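Local coordinates for structural PPIase-like protein L605 (Mimivirus, PDB 2OSE), which belongs to the cyclophilins and may, like its relatives, bind cyclosporin A and catalyse cis-trans isomerisation of the peptide bond before proline, at residues V132-T135 / R141-D144; E124-L129 / V179-N184. One frame throughout, in Å; residues are numbered along the deposited sequence.

Contact 1: V132-T135 / R141-D144; sequences VPYT and RYYD
Val132 O is gripped by two groups: a water 2.7 Å away, which appears to donate to it and whose own oxygen accepts a bond from Asp144 N at 2.9 Å, and Arg193 NH2 of the second subunit. The water thus spans the gap where the two chains have parted too far for direct pairing. Beyond it they close up. Tyr134 and Tyr142 form an antiparallel hydrogen-bonded pair, with Tyr134 N to Tyr142 O at 2.9 Å and almost straight (170° at the hydrogen), and Tyr142 N returning the bond to Tyr134 O. Tyr142 O also receives a CA-H...O contact from Pro133 CA at 3.5 Å. Strands 128-135 and 141-142 form a beta hairpin of the cyclophilin domain; the pairing runs from here to Thr135 and Arg141 at the loop, and the water marks where the strands splay apart. Beside the pair, the Tyr134 ring lies across the neighbouring strand. Its CG sits between the backbone N and the carbonyl carbon (chi1 74°), which swings the ring over so that Tyr142 CB packs on its face in a CH-pi contact, 4.0 Å from the centroid. The Tyr142 ring points past the contact, to Pro111 and Asp136. Asp144 OD2 approaches Tyr134 CE2 obliquely, with ring and carboxylate planes 29° apart, while Asp144 OD1 is bound by Thr146 OG1 and by Arg193 NH2 of the second subunit, a salt bridge that would favour an ionised carboxylate. The Tyr143 ring lies against Pro133: Tyr143 CE1 meets Pro133 CB at 3.7 Å, and Tyr143 OH is hydrogen-bonded to Asp166 O.

Contact 2: E124-L129 / V179-N184; sequences ESKGLL and VLDKIN
Lys126 and Asp181 supply the polar half of this contact, a salt bridge in which Lys126 NZ donates to Asp181 OD1 at 2.8 Å. The ammonium group approaches the syn lone pair of that oxygen, yet it does not straddle the carboxylate: Asp181 OD2 stays 4.0 Å from Lys126 NZ. The lysine reaches across fully stretched, with CG anti to the backbone N (chi1 -178°) and every later torsion extended, and meets the short aspartate arm at about a right angle. Lys126 CE also comes close, 3.2 Å from Asp181 OD1. The nearby ammonium would favour the ionised form of the carboxylate. At the other end of the lysine, the backbone N is bonded to Asp153 OD1, which ties down the loop from which the side chain sets out.

The apolar half lies deeper. Leu180 CD1 rests on the backbone of Gly127, 3.8 Å from its CA. Gly127 adopts a positive phi (68°), a conformation that glycine accepts readily, and turns the chain there into strand 128-135. The Leu180 side chain also packs against Leu31, Ile149 and Leu151.

No backbone hydrogen bond links the two segments, so the helix is held to the loop at Lys126 and Gly127 by side chains: one ion pair, between partly exposed residues, and one buried methyl group. Such a helix, lying over the open end of the curled antiparallel sheet, is a hallmark of the cyclophilin beta barrel, whose two ends are each covered by a helix.

Contacts 1 and 2 share strand 128-135: contact 2 lies at its beginning, where the chain turns into the sheet, and contact 1 at its far end, where it runs out into a hairpin. Their centres are 22 Å apart, with no touch between them beyond adjoining sequence. Along the chain the hairpin is nested inside the much longer loop closed by 124-129 and 179-184, which also takes in strands 147-150 and 168-175. One strand therefore connects two different surroundings of the same cyclophilin domain: the helix-covered end of the barrel in contact 2, and in contact 1 a projecting hairpin packed against the second subunit of the homotrimer.

Contact 1: V132-T135 / R141-D144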
loop_
_atom_site.group_PDB
_atom_site.type_symbol
_atom_site.label_atom_id
_atom_site.label_comp_id
_atom_site.label_asym_id
_atom_site.label_seq_id
_atom_site.Cartn_x
_atom_site.Cartn_y
_atom_site.Cartn_z
ATOM N N VAL A 132 5.172 15.592 -11.790
ATOM C CA VAL A 132 5.771 14.264 -11.670
ATOM C C VAL A 132 5.699 13.556 -13.043
ATOM O O VAL A 132 4.610 13.426 -13.620
ATOM C CB VAL A 132 5.066 13.456 -10.552
ATOM C CG1 VAL A 132 5.646 12.016 -10.436
ATOM C CG2 VAL A 132 5.176 14.208 -9.194
ATOM N N PRO A 133 6.859 13.129 -13.574
ATOM C CA PRO A 133 6.854 12.476 -14.882
ATOM C C PRO A 133 6.263 11.040 -14.817
ATOM O O PRO A 133 6.149 10.439 -13.739
ATOM C CB PRO A 133 8.337 12.425 -15.259
ATOM C CG PRO A 133 9.057 12.430 -13.963
ATOM C CD PRO A 133 8.212 13.205 -12.989
ATOM N N TYR A 134 5.832 10.545 -15.967
ATOM C CA TYR A 134 5.626 9.098 -16.156
ATOM C C TYR A 134 6.194 8.667 -17.531
ATOM O O TYR A 134 6.561 9.520 -18.347
ATOM C CB TYR A 134 4.157 8.711 -15.996
ATOM C CG TYR A 134 3.264 9.100 -17.143
ATOM C CD1 TYR A 134 3.035 8.204 -18.202
ATOM C CD2 TYR A 134 2.612 10.333 -17.170
ATOM C CE1 TYR A 134 2.196 8.519 -19.243
ATOM C CE2 TYR A 134 1.755 10.661 -18.204
ATOM C CZ TYR A 134 1.559 9.750 -19.245
ATOM O OH TYR A 134 0.731 10.059 -20.276
ATOM N N THR A 135 6.305 7.350 -17.736
ATOM C CA THR A 135 6.898 6.766 -18.954
ATOM C C THR A 135 5.838 5.908 -19.625
ATOM O O THR A 135 5.100 5.156 -18.960
ATOM C CB THR A 135 8.162 5.962 -18.619
ATOM O OG1 THR A 135 9.122 6.824 -18.003
ATOM C CG2 THR A 135 8.813 5.402 -19.867
ATOM N N ARG A 141 8.827 9.937 -22.018
ATOM C CA ARG A 141 8.418 10.753 -20.866
ATOM C C ARG A 141 7.236 11.688 -21.153
ATOM O O ARG A 141 7.216 12.384 -22.170
ATOM C CB ARG A 141 9.658 11.539 -20.399
ATOM C CG ARG A 141 9.453 12.569 -19.277
ATOM C CD ARG A 141 10.783 13.021 -18.699
ATOM N NE ARG A 141 11.366 14.217 -19.344
ATOM C CZ ARG A 141 12.466 14.229 -20.118
ATOM N NH1 ARG A 141 13.150 13.112 -20.371
ATOM N NH2 ARG A 141 12.901 15.374 -20.638
ATOM N N TYR A 142 6.255 11.701 -20.254
ATOM C CA TYR A 142 5.104 12.604 -20.331
ATOM C C TYR A 142 4.729 13.113 -18.933
ATOM O O TYR A 142 5.194 12.585 -17.945
ATOM C CB TYR A 142 3.875 11.948 -20.983
ATOM C CG TYR A 142 4.022 11.687 -22.482
ATOM C CD1 TYR A 142 3.841 12.722 -23.435
ATOM C CD2 TYR A 142 4.368 10.410 -22.952
ATOM C CE1 TYR A 142 3.996 12.472 -24.824
ATOM C CE2 TYR A 142 4.536 10.157 -24.348
ATOM C CZ TYR A 142 4.350 11.185 -25.258
ATOM O OH TYR A 142 4.501 10.912 -26.603
ATOM N N TYR A 143 3.868 14.124 -18.891
ATOM C CA TYR A 143 3.387 14.703 -17.655
ATOM C C TYR A 143 1.891 14.748 -17.690
ATOM O O TYR A 143 1.257 14.617 -18.755
ATOM C CB TYR A 143 3.981 16.095 -17.428
ATOM C CG TYR A 143 5.469 16.063 -17.273
ATOM C CD1 TYR A 143 6.055 15.989 -16.014
ATOM C CD2 TYR A 143 6.302 16.095 -18.379
ATOM C CE1 TYR A 143 7.410 15.950 -15.870
ATOM C CE2 TYR A 143 7.658 16.043 -18.245
ATOM C CZ TYR A 143 8.214 15.958 -16.991
ATOM O OH TYR A 143 9.580 15.944 -16.838
ATOM N N ASP A 144 1.315 14.900 -16.509
ATOM C CA ASP A 144 -0.115 15.047 -16.383
ATOM C C ASP A 144 -0.425 15.998 -15.192
ATOM O O ASP A 144 0.399 16.868 -14.841
ATOM C CB ASP A 144 -0.819 13.649 -16.329
ATOM C CG ASP A 144 -0.291 12.730 -15.214
ATOM O OD1 ASP A 144 0.310 13.242 -14.219
ATOM O OD2 ASP A 144 -0.493 11.473 -15.328
HETATM O O HOH W 1 2.911 15.426 -14.185
#

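Contact 2: E124-L129 / V179-N184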
loop_
_atom_site.group_PDB
_atom_site.type_symbol
_atom_site.label_atom_id
_atom_site.label_comp_id
_atom_site.label_asym_id
_atom_site.label_seq_id
_atom_site.Cartn_x
_atom_site.Cartn_y
_atom_site.Cartn_z
ATOM N N GLU A 124 15.885 22.417 -5.037
ATOM C CA GLU A 124 16.650 22.306 -3.799
ATOM C C GLU A 124 16.003 22.900 -2.534
ATOM O O GLU A 124 16.538 22.759 -1.436
ATOM C CB GLU A 124 18.002 22.983 -4.016
ATOM C CG GLU A 124 18.640 22.652 -5.354
ATOM C CD GLU A 124 20.090 23.080 -5.432
ATOM O OE1 GLU A 124 20.383 24.274 -5.182
ATOM O OE2 GLU A 124 20.922 22.197 -5.727
ATOM N N SER A 125 14.862 23.564 -2.698
ATOM C CA SER A 125 14.258 24.363 -1.652
ATOM C C SER A 125 12.892 23.859 -1.264
ATOM O O SER A 125 12.191 23.194 -2.054
ATOM C CB SER A 125 14.082 25.813 -2.122
ATOM O OG SER A 125 15.293 26.314 -2.570
ATOM N N LYS A 126 12.528 24.218 -0.034
ATOM C CA LYS A 126 11.203 23.959 0.536
ATOM C C LYS A 126 10.128 24.700 -0.245
ATOM O O LYS A 126 10.356 25.816 -0.720
ATOM C CB LYS A 126 11.194 24.478 1.978
ATOM C CG LYS A 126 9.909 24.251 2.763
ATOM C CD LYS A 126 10.181 24.750 4.170
ATOM C CE LYS A 126 9.160 24.312 5.167
ATOM N NZ LYS A 126 9.739 24.669 6.507
ATOM N N GLY A 127 8.943 24.101 -0.341
ATOM C CA GLY A 127 7.809 24.767 -0.969
ATOM C C GLY A 127 7.929 24.996 -2.454
ATOM O O GLY A 127 7.311 25.915 -2.979
ATOM N N LEU A 128 8.696 24.160 -3.153
ATOM C CA LEU A 128 8.692 24.174 -4.617
ATOM C C LEU A 128 7.665 23.232 -5.143
ATOM O O LEU A 128 7.544 22.107 -4.620
ATOM C CB LEU A 128 10.072 23.788 -5.160
ATOM C CG LEU A 128 11.211 24.743 -4.825
ATOM C CD1 LEU A 128 12.466 24.224 -5.488
ATOM C CD2 LEU A 128 10.913 26.153 -5.364
ATOM N N LEU A 129 6.911 23.691 -6.152
ATOM C CA LEU A 129 5.921 22.902 -6.872
ATOM C C LEU A 129 6.550 22.311 -8.141
ATOM O O LEU A 129 7.226 23.037 -8.881
ATOM C CB LEU A 129 4.742 23.789 -7.338
ATOM C CG LEU A 129 3.699 23.129 -8.262
ATOM C CD1 LEU A 129 2.861 22.124 -7.463
ATOM C CD2 LEU A 129 2.816 24.174 -8.953
ATOM N N VAL A 179 1.712 25.773 6.624
ATOM C CA VAL A 179 0.732 24.686 6.413
ATOM C C VAL A 179 1.502 23.421 6.039
ATOM O O VAL A 179 1.223 22.319 6.538
ATOM C CB VAL A 179 -0.304 25.083 5.330
ATOM C CG1 VAL A 179 -1.329 23.958 5.111
ATOM C CG2 VAL A 179 -0.976 26.361 5.754
ATOM N N LEU A 180 2.503 23.582 5.187
ATOM C CA LEU A 180 3.452 22.504 4.910
ATOM C C LEU A 180 4.117 21.965 6.179
ATOM O O LEU A 180 4.274 20.774 6.316
ATOM C CB LEU A 180 4.528 22.923 3.893
ATOM C CG LEU A 180 4.037 23.329 2.491
ATOM C CD1 LEU A 180 5.241 23.600 1.586
ATOM C CD2 LEU A 180 3.095 22.295 1.837
ATOM N N ASP A 181 4.529 22.844 7.082
ATOM C CA ASP A 181 5.059 22.425 8.379
ATOM C C ASP A 181 4.072 21.561 9.201
ATOM O O ASP A 181 4.475 20.578 9.784
ATOM C CB ASP A 181 5.479 23.634 9.220
ATOM C CG ASP A 181 6.608 24.435 8.597
ATOM O OD1 ASP A 181 7.447 23.876 7.856
ATOM O OD2 ASP A 181 6.641 25.659 8.840
ATOM N N LYS A 182 2.812 21.962 9.265
ATOM C CA LYS A 182 1.762 21.207 9.963
ATOM C C LYS A 182 1.628 19.785 9.380
ATOM O O LYS A 182 1.588 18.800 10.122
ATOM C CB LYS A 182 0.430 21.942 9.871
ATOM C CG LYS A 182 0.339 23.202 10.776
ATOM C CD LYS A 182 -1.044 23.861 10.674
ATOM C CE LYS A 182 -1.076 25.092 11.599
ATOM N NZ LYS A 182 -2.453 25.730 11.580
ATOM N N ILE A 183 1.538 19.707 8.046
ATOM C CA ILE A 183 1.504 18.422 7.329
ATOM C C ILE A 183 2.703 17.552 7.706
ATOM O O ILE A 183 2.538 16.393 8.122
ATOM C CB ILE A 183 1.431 18.626 5.773
ATOM C CG1 ILE A 183 0.082 19.262 5.384
ATOM C CG2 ILE A 183 1.612 17.281 5.059
ATOM C CD1 ILE A 183 0.065 19.885 3.951
ATOM N N ASN A 184 3.900 18.124 7.573
ATOM C CA ASN A 184 5.138 17.427 7.891
ATOM C C ASN A 184 5.217 16.907 9.324
ATOM O O ASN A 184 5.705 15.768 9.560
ATOM C CB ASN A 184 6.357 18.308 7.599
ATOM C CG ASN A 184 7.584 17.509 7.457
ATOM O OD1 ASN A 184 7.614 16.554 6.690
ATOM N ND2 ASN A 184 8.636 17.865 8.218
#